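PDB 4QVS: S-layer domain-containing protein from Ruminiclostridium thermocellum ATCC 27405, which is of unknown function but has a concanavalin A-like lectin/glucanase domain and an S-layer name, so may bind carbohydrate at the cell surface. Local coordinates for the interface of chains A and B. Sequence-based numbering; all coordinates share one arbitrary frame. Chains: chain A/B, S-layer domain-containing protein.

The interface of chains A and B. Residues chain A 41-42, 49-51, 78, 80; chain B 198-201.
B:Met200, a selenomethionine, lies between A:Arg78 and A:Val49, its strand inserted into a sheet of the other chain, a worked example of how a strand of one copy can complete a sheet of another. Its backbone pairs with A:Arg78 in both directions: A:Arg78 N gives a hydrogen bond to B:Met200 O (2.9 Å), and B:Met200 N gives one back to A:Arg78 O. On the opposite edge of the inserted strand the neighbouring residues alternate: A:Val49 and B:Ile201 exchange N-H and C=O, while A:Leu51 N meets B:Gly199 O at 2.9 Å.

The side chains of A:Arg78 and B:Met200 run side by side, pointing the same way. With CG anti to its backbone N (chi1 -169°) and a bend at chi3, A:Arg78 brings its guanidinium alongside the selenium. B:Met200 SE, the selenium, lies in the guanidinium plane at its edge, 3.6 Å from A:Arg78 NE and NH2. The other terminal nitrogen, A:Arg78 NH1, turns back to OD1 of the A:Asp80 carboxylate in a salt bridge of 2.7 Å within chain A; this bridge helps fix the rotation of the guanidinium.

A:Asp80 also touches the partner itself. Its N bonds to B:His198 O, and its CB stands over the centre of one face of the B:His198 imidazole, 3.6 Å from the centroid, a CH-pi contact. At the edge of that ring, in plane, B:His198 CD2 meets A:Leu51 O at 3.5 Å. The carboxylate extends across B:Gly199, with A:Asp80 OD2 3.7 Å from B:Gly199 CA.

In the fold, the start of strand 200-207 of chain B is thus flanked by strands 47-52 and 71-79 of chain A, antiparallel to both. The two-fold repeats this with the chains exchanged, an arrangement consistent with a domain-swapped dimer, though this pairing may not be the biological one.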
# COMPACT_ATOMS: atom_id res chain seq x y z
N VAL A 41 19.92 2.47 21.06
CA VAL A 41 19.79 3.93 21.26
C VAL A 41 18.33 4.31 21.50
O VAL A 41 17.44 3.49 21.23
CB VAL A 41 20.35 4.68 20.03
CG1 VAL A 41 21.85 4.39 19.81
CG2 VAL A 41 19.58 4.32 18.78
N PRO A 42 18.06 5.56 22.01
CA PRO A 42 16.67 5.92 22.23
C PRO A 42 15.84 5.60 21.01
O PRO A 42 16.24 5.94 19.91
CB PRO A 42 16.73 7.45 22.46
CG PRO A 42 18.07 7.66 23.11
CD PRO A 42 18.97 6.51 22.69
N VAL A 49 17.21 -1.18 18.58
CA VAL A 49 18.38 -1.50 17.74
C VAL A 49 18.44 -0.54 16.56
O VAL A 49 17.42 -0.29 15.93
CB VAL A 49 18.28 -2.94 17.18
CG1 VAL A 49 19.18 -3.16 15.97
CG2 VAL A 49 18.58 -3.93 18.27
N SER A 50 19.64 -0.02 16.26
CA SER A 50 19.86 0.80 15.08
C SER A 50 20.93 0.16 14.18
O SER A 50 22.12 0.15 14.55
CB SER A 50 20.35 2.18 15.47
OG SER A 50 20.29 2.98 14.32
N LEU A 51 20.50 -0.29 12.99
CA LEU A 51 21.35 -0.98 12.00
C LEU A 51 21.78 -0.02 10.91
O LEU A 51 20.94 0.71 10.36
CB LEU A 51 20.57 -2.14 11.38
CG LEU A 51 19.90 -3.13 12.35
CD1 LEU A 51 19.14 -4.22 11.61
CD2 LEU A 51 20.92 -3.78 13.30
N ARG A 78 11.47 0.98 11.92
CA ARG A 78 11.61 2.29 11.28
C ARG A 78 12.60 2.14 10.11
O ARG A 78 13.81 2.10 10.32
CB ARG A 78 12.09 3.38 12.23
CG ARG A 78 11.97 4.80 11.64
CD ARG A 78 12.39 5.90 12.62
NE ARG A 78 13.82 5.87 12.92
CZ ARG A 78 14.77 6.50 12.24
NH1 ARG A 78 14.48 7.23 11.18
NH2 ARG A 78 16.05 6.37 12.60
N ASP A 80 14.85 3.22 7.26
CA ASP A 80 15.61 4.41 6.87
C ASP A 80 16.09 4.44 5.43
O ASP A 80 16.58 5.47 4.98
CB ASP A 80 16.76 4.64 7.83
CG ASP A 80 16.28 4.91 9.22
OD1 ASP A 80 15.09 5.27 9.38
OD2 ASP A 80 17.10 4.76 10.14
N HIS B 198 18.69 -1.11 6.69
CA HIS B 198 18.98 0.21 7.18
C HIS B 198 17.73 0.71 7.94
O HIS B 198 16.69 1.06 7.33
CB HIS B 198 19.37 1.14 6.05
CG HIS B 198 19.78 2.50 6.51
ND1 HIS B 198 19.60 3.63 5.74
CD2 HIS B 198 20.28 2.92 7.69
CE1 HIS B 198 20.04 4.68 6.41
NE2 HIS B 198 20.44 4.28 7.61
N GLY B 199 17.82 0.69 9.26
CA GLY B 199 16.70 1.12 10.09
C GLY B 199 16.81 0.75 11.54
O GLY B 199 17.88 0.34 12.01
N MSE B 200 15.68 0.91 12.23
CA MSE B 200 15.58 0.58 13.64
C MSE B 200 14.55 -0.49 13.83
O MSE B 200 13.65 -0.66 12.98
CB MSE B 200 15.26 1.83 14.45
CG MSE B 200 16.33 2.92 14.35
SE MSE B 200 15.75 4.34 15.59
CE MSE B 200 17.20 4.53 16.86
N ILE B 201 14.68 -1.26 14.92
CA ILE B 201 13.77 -2.37 15.23
C ILE B 201 13.54 -2.41 16.72
O ILE B 201 14.48 -2.19 17.47
CB ILE B 201 14.39 -3.74 14.87
CG1 ILE B 201 14.60 -3.86 13.36
CG2 ILE B 201 13.51 -4.90 15.39
CD1 ILE B 201 13.36 -4.19 12.56